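Local coordinates for protein amide synthase (Vibrio cholerae, PDB 1L5A) that acts as an amide synthase of vibriobactin biosynthesis, a free-standing nonribosomal peptide synthetase condensation enzyme that probably forms amide bonds, at residues Pro69-Glu83 with Pro104-Ser116. Numbering follows the deposited sequence.
Sequences PPIDYQDLSIHLEAE and PITSHQVYRLSHS
A beta-alpha-beta crossover in the condensation domain brings strand 72-75 beside strand 107-114, with helix 82-94 in the connection; their segment axes diverge by only 13°, so the pair is parallel. Strand 72-75 is the outermost strand on this side of a mixed sheet, while strand 107-114 pairs on its other flank with strand 117-125. Five backbone hydrogen bonds fix the register: Asp72 and Gln74 each donate and accept, reaching His108 O, Val110 N, Val110 O and Arg112 N in turn, and Leu76 N closes the ladder on Arg112 O at 2.8 Å.

On the face carrying Tyr73, Val110 and Arg112, packed toward helix 35-47, Val110 CB lies in the plane of the Tyr73 ring at its edge, 3.9 Å from CD1. The phenol then runs alongside Arg112, its OH 3.5 Å from Arg112 CB. Extended from CG to NE, Arg112 passes Asp75 in a long salt bridge (OD2 to NE 3.7 Å) and hydrogen-bonds Thr35 through NH1.

The other face meets helix 82-94. Here Tyr111 CD2 touches Leu76 CD1 at 3.7 Å, and Gln74 lies beside the same ring with its amide plane turned 70° from it, its NE2 hydrogen-bonded to Gln89 OE1. Past strand 72-75, the chain turns into the helix, and Ala82 CB at its start meets Leu113 CD2. At the opposite end, Pro69 CB packs 3.5 Å from His108 CD2. With CG beside the backbone N (chi1 -51°), the imidazole reaches back toward the preceding residues, where NE2 shares a 2.7 Å hydrogen bond with Thr106 OG1.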
loop_
_atom_site.group_PDB
_atom_site.type_symbol
_atom_site.label_atom_id
_atom_site.label_comp_id
_atom_site.label_asym_id
_atom_site.label_seq_id
_atom_site.Cartn_x
_atom_site.Cartn_y
_atom_site.Cartn_z
ATOM N N PRO A 69 -26.200 -15.032 19.301
ATOM C CA PRO A 69 -27.607 -14.638 19.407
ATOM C C PRO A 69 -28.586 -15.824 19.239
ATOM O O PRO A 69 -28.412 -16.681 18.362
ATOM C CB PRO A 69 -27.751 -13.622 18.271
ATOM C CG PRO A 69 -26.405 -12.979 18.229
ATOM C CD PRO A 69 -25.469 -14.155 18.367
ATOM N N PRO A 70 -29.627 -15.884 20.081
ATOM C CA PRO A 70 -30.622 -16.968 19.990
ATOM C C PRO A 70 -31.408 -16.781 18.697
ATOM O O PRO A 70 -31.511 -15.676 18.186
ATOM C CB PRO A 70 -31.561 -16.725 21.183
ATOM C CG PRO A 70 -30.857 -15.703 22.042
ATOM C CD PRO A 70 -29.961 -14.914 21.136
ATOM N N ILE A 71 -31.968 -17.859 18.182
ATOM C CA ILE A 71 -32.801 -17.777 17.003
ATOM C C ILE A 71 -34.178 -18.251 17.448
ATOM O O ILE A 71 -34.372 -19.428 17.715
ATOM C CB ILE A 71 -32.322 -18.695 15.898
ATOM C CG1 ILE A 71 -30.980 -18.199 15.366
ATOM C CG2 ILE A 71 -33.371 -18.748 14.800
ATOM C CD1 ILE A 71 -30.473 -18.987 14.205
ATOM N N ASP A 72 -35.123 -17.327 17.545
ATOM C CA ASP A 72 -36.469 -17.656 17.971
ATOM C C ASP A 72 -37.279 -18.150 16.775
ATOM O O ASP A 72 -37.613 -17.379 15.866
ATOM C CB ASP A 72 -37.105 -16.419 18.639
ATOM C CG ASP A 72 -38.594 -16.609 18.974
ATOM O OD1 ASP A 72 -38.956 -17.653 19.568
ATOM O OD2 ASP A 72 -39.407 -15.698 18.654
ATOM N N TYR A 73 -37.569 -19.449 16.767
ATOM C CA TYR A 73 -38.348 -20.071 15.690
ATOM C C TYR A 73 -39.766 -20.477 16.108
ATOM O O TYR A 73 -39.995 -20.926 17.231
ATOM C CB TYR A 73 -37.651 -21.329 15.183
ATOM C CG TYR A 73 -38.516 -22.146 14.255
ATOM C CD1 TYR A 73 -38.838 -21.685 12.992
ATOM C CD2 TYR A 73 -39.014 -23.382 14.642
ATOM C CE1 TYR A 73 -39.626 -22.437 12.126
ATOM C CE2 TYR A 73 -39.818 -24.144 13.782
ATOM C CZ TYR A 73 -40.111 -23.668 12.527
ATOM O OH TYR A 73 -40.851 -24.431 11.653
ATOM N N GLN A 74 -40.717 -20.332 15.195
ATOM C CA GLN A 74 -42.080 -20.731 15.487
ATOM C C GLN A 74 -42.757 -21.273 14.241
ATOM O O GLN A 74 -42.736 -20.642 13.181
ATOM C CB GLN A 74 -42.891 -19.563 16.064
ATOM C CG GLN A 74 -42.548 -19.208 17.508
ATOM C CD GLN A 74 -43.283 -17.966 18.013
ATOM O OE1 GLN A 74 -44.519 -17.882 17.959
ATOM N NE2 GLN A 74 -42.521 -16.994 18.512
ATOM N N ASP A 75 -43.311 -22.475 14.371
ATOM C CA ASP A 75 -44.054 -23.108 13.283
ATOM C C ASP A 75 -45.483 -22.614 13.525
ATOM O O ASP A 75 -46.105 -22.957 14.538
ATOM C CB ASP A 75 -44.019 -24.634 13.411
ATOM C CG ASP A 75 -44.576 -25.326 12.196
ATOM O OD1 ASP A 75 -45.539 -24.794 11.616
ATOM O OD2 ASP A 75 -44.057 -26.401 11.814
ATOM N N LEU A 76 -45.999 -21.799 12.614
ATOM C CA LEU A 76 -47.330 -21.259 12.784
ATOM C C LEU A 76 -48.287 -21.818 11.774
ATOM O O LEU A 76 -49.462 -21.451 11.783
ATOM C CB LEU A 76 -47.305 -19.744 12.640
ATOM C CG LEU A 76 -46.519 -18.972 13.685
ATOM C CD1 LEU A 76 -46.608 -17.482 13.382
ATOM C CD2 LEU A 76 -47.091 -19.250 15.047
ATOM N N SER A 77 -47.789 -22.700 10.907
ATOM C CA SER A 77 -48.614 -23.313 9.862
ATOM C C SER A 77 -49.896 -23.948 10.396
ATOM O O SER A 77 -50.819 -24.246 9.637
ATOM C CB SER A 77 -47.798 -24.344 9.060
ATOM O OG SER A 77 -47.204 -25.329 9.892
ATOM N N ILE A 78 -49.952 -24.119 11.714
ATOM C CA ILE A 78 -51.108 -24.700 12.380
ATOM C C ILE A 78 -52.260 -23.713 12.520
ATOM O O ILE A 78 -53.418 -24.087 12.381
ATOM C CB ILE A 78 -50.740 -25.169 13.788
ATOM C CG1 ILE A 78 -49.211 -25.274 13.921
ATOM C CG2 ILE A 78 -51.425 -26.505 14.075
ATOM C CD1 ILE A 78 -48.727 -25.628 15.322
ATOM N N HIS A 79 -51.933 -22.454 12.804
ATOM C CA HIS A 79 -52.937 -21.405 12.994
ATOM C C HIS A 79 -53.403 -20.782 11.689
ATOM O O HIS A 79 -52.671 -20.770 10.696
ATOM C CB HIS A 79 -52.373 -20.322 13.907
ATOM C CG HIS A 79 -51.564 -20.867 15.039
ATOM N ND1 HIS A 79 -52.092 -21.713 15.989
ATOM C CD2 HIS A 79 -50.252 -20.732 15.343
ATOM C CE1 HIS A 79 -51.139 -22.079 16.831
ATOM N NE2 HIS A 79 -50.012 -21.498 16.461
ATOM N N LEU A 80 -54.633 -20.272 11.698
ATOM C CA LEU A 80 -55.219 -19.634 10.519
ATOM C C LEU A 80 -54.790 -18.169 10.474
ATOM O O LEU A 80 -54.744 -17.556 9.405
ATOM C CB LEU A 80 -56.746 -19.745 10.563
ATOM N N GLU A 81 -54.480 -17.622 11.649
ATOM C CA GLU A 81 -54.016 -16.239 11.786
ATOM C C GLU A 81 -52.487 -16.272 11.941
ATOM O O GLU A 81 -51.909 -15.560 12.774
ATOM C CB GLU A 81 -54.664 -15.580 13.016
ATOM N N ALA A 82 -51.845 -17.116 11.130
ATOM C CA ALA A 82 -50.394 -17.281 11.166
ATOM C C ALA A 82 -49.662 -15.972 10.889
ATOM O O ALA A 82 -48.815 -15.551 11.685
ATOM C CB ALA A 82 -49.966 -18.334 10.165
ATOM N N GLU A 83 -49.989 -15.333 9.767
ATOM C CA GLU A 83 -49.343 -14.086 9.414
ATOM C C GLU A 83 -49.551 -13.008 10.476
ATOM O O GLU A 83 -48.586 -12.439 10.997
ATOM C CB GLU A 83 -49.837 -13.602 8.064
ATOM C CG GLU A 83 -49.387 -14.455 6.902
ATOM C CD GLU A 83 -49.194 -13.631 5.653
ATOM O OE1 GLU A 83 -48.343 -12.713 5.689
ATOM O OE2 GLU A 83 -49.874 -13.893 4.643
ATOM N N PRO A 104 -28.988 -7.562 24.763
ATOM C CA PRO A 104 -28.641 -8.080 23.440
ATOM C C PRO A 104 -28.942 -7.004 22.417
ATOM O O PRO A 104 -30.015 -6.406 22.447
ATOM C CB PRO A 104 -29.578 -9.285 23.266
ATOM C CG PRO A 104 -30.062 -9.601 24.681
ATOM C CD PRO A 104 -30.162 -8.254 25.320
ATOM N N ILE A 105 -28.015 -6.783 21.491
ATOM C CA ILE A 105 -28.206 -5.767 20.471
ATOM C C ILE A 105 -28.988 -6.267 19.273
ATOM O O ILE A 105 -29.497 -5.472 18.493
ATOM C CB ILE A 105 -26.853 -5.211 19.976
ATOM C CG1 ILE A 105 -25.982 -4.809 21.165
ATOM C CG2 ILE A 105 -27.072 -3.985 19.126
ATOM C CD1 ILE A 105 -26.547 -3.718 22.018
ATOM N N THR A 106 -29.087 -7.573 19.088
ATOM C CA THR A 106 -29.849 -8.036 17.931
ATOM C C THR A 106 -30.963 -9.002 18.301
ATOM O O THR A 106 -31.045 -9.468 19.424
ATOM C CB THR A 106 -28.948 -8.714 16.870
ATOM O OG1 THR A 106 -28.629 -10.049 17.285
ATOM C CG2 THR A 106 -27.668 -7.911 16.674
ATOM N N SER A 107 -31.823 -9.291 17.335
ATOM C CA SER A 107 -32.932 -10.210 17.524
ATOM C C SER A 107 -33.103 -10.992 16.224
ATOM O O SER A 107 -32.928 -10.440 15.131
ATOM C CB SER A 107 -34.212 -9.426 17.856
ATOM O OG SER A 107 -35.284 -10.285 18.212
ATOM N N HIS A 108 -33.443 -12.273 16.338
ATOM C CA HIS A 108 -33.630 -13.119 15.165
ATOM C C HIS A 108 -34.866 -13.981 15.340
ATOM O O HIS A 108 -34.952 -14.807 16.251
ATOM C CB HIS A 108 -32.380 -13.989 14.959
ATOM C CG HIS A 108 -31.117 -13.194 14.968
ATOM N ND1 HIS A 108 -30.644 -12.539 13.850
ATOM C CD2 HIS A 108 -30.317 -12.814 15.995
ATOM C CE1 HIS A 108 -29.614 -11.784 14.191
ATOM N NE2 HIS A 108 -29.395 -11.931 15.487
ATOM N N GLN A 109 -35.835 -13.792 14.460
ATOM C CA GLN A 109 -37.055 -14.558 14.569
ATOM C C GLN A 109 -37.354 -15.230 13.232
ATOM O O GLN A 109 -37.145 -14.631 12.185
ATOM C CB GLN A 109 -38.198 -13.619 14.956
ATOM C CG GLN A 109 -37.999 -12.816 16.255
ATOM C CD GLN A 109 -39.003 -11.629 16.382
ATOM O OE1 GLN A 109 -40.082 -11.617 15.751
ATOM N NE2 GLN A 109 -38.646 -10.636 17.207
ATOM N N VAL A 110 -37.823 -16.477 13.262
ATOM C CA VAL A 110 -38.170 -17.179 12.030
ATOM C C VAL A 110 -39.575 -17.747 12.148
ATOM O O VAL A 110 -39.936 -18.300 13.178
ATOM C CB VAL A 110 -37.222 -18.364 11.739
ATOM C CG1 VAL A 110 -37.572 -18.972 10.389
ATOM C CG2 VAL A 110 -35.779 -17.905 11.739
ATOM N N TYR A 111 -40.358 -17.641 11.082
ATOM C CA TYR A 111 -41.718 -18.162 11.108
ATOM C C TYR A 111 -42.078 -19.015 9.919
ATOM O O TYR A 111 -41.938 -18.595 8.776
ATOM C CB TYR A 111 -42.760 -17.035 11.163
ATOM C CG TYR A 111 -42.586 -16.085 12.300
ATOM C CD1 TYR A 111 -41.883 -14.887 12.131
ATOM C CD2 TYR A 111 -43.086 -16.388 13.560
ATOM C CE1 TYR A 111 -41.677 -14.017 13.200
ATOM C CE2 TYR A 111 -42.886 -15.525 14.633
ATOM C CZ TYR A 111 -42.174 -14.344 14.445
ATOM O OH TYR A 111 -41.906 -13.532 15.519
ATOM N N ARG A 112 -42.561 -20.213 10.195
ATOM C CA ARG A 112 -43.024 -21.079 9.132
ATOM C C ARG A 112 -44.523 -20.746 9.118
ATOM O O ARG A 112 -45.261 -21.102 10.036
ATOM C CB ARG A 112 -42.782 -22.556 9.481
ATOM C CG ARG A 112 -43.276 -23.548 8.424
ATOM C CD ARG A 112 -42.837 -24.977 8.743
ATOM N NE ARG A 112 -43.714 -25.974 8.131
ATOM C CZ ARG A 112 -43.447 -26.653 7.020
ATOM N NH1 ARG A 112 -42.308 -26.470 6.359
ATOM N NH2 ARG A 112 -44.343 -27.513 6.554
ATOM N N LEU A 113 -44.955 -20.022 8.095
ATOM C CA LEU A 113 -46.354 -19.635 7.984
ATOM C C LEU A 113 -47.154 -20.774 7.369
ATOM O O LEU A 113 -48.265 -21.073 7.799
ATOM C CB LEU A 113 -46.470 -18.385 7.118
ATOM C CG LEU A 113 -45.666 -17.191 7.650
ATOM C CD1 LEU A 113 -45.641 -16.068 6.623
ATOM C CD2 LEU A 113 -46.284 -16.726 8.957
ATOM N N SER A 114 -46.578 -21.392 6.347
ATOM C CA SER A 114 -47.186 -22.516 5.663
ATOM C C SER A 114 -45.997 -23.334 5.148
ATOM O O SER A 114 -44.853 -22.948 5.360
ATOM C CB SER A 114 -48.052 -22.015 4.511
ATOM O OG SER A 114 -47.338 -21.973 3.287
ATOM N N HIS A 115 -46.231 -24.453 4.480
ATOM C CA HIS A 115 -45.095 -25.231 4.001
ATOM C C HIS A 115 -44.332 -24.500 2.889
ATOM O O HIS A 115 -43.179 -24.806 2.624
ATOM C CB HIS A 115 -45.549 -26.614 3.513
ATOM C CG HIS A 115 -46.338 -26.579 2.238
ATOM N ND1 HIS A 115 -47.567 -25.964 2.136
ATOM C CD2 HIS A 115 -46.076 -27.098 1.012
ATOM C CE1 HIS A 115 -48.030 -26.107 0.906
ATOM N NE2 HIS A 115 -47.145 -26.791 0.203
ATOM N N SER A 116 -44.963 -23.522 2.255
ATOM C CA SER A 116 -44.315 -22.783 1.171
ATOM C C SER A 116 -44.097 -21.299 1.507
ATOM O O SER A 116 -43.722 -20.494 0.640
ATOM C CB SER A 116 -45.176 -22.874 -0.082
ATOM O OG SER A 116 -46.462 -22.345 0.202
#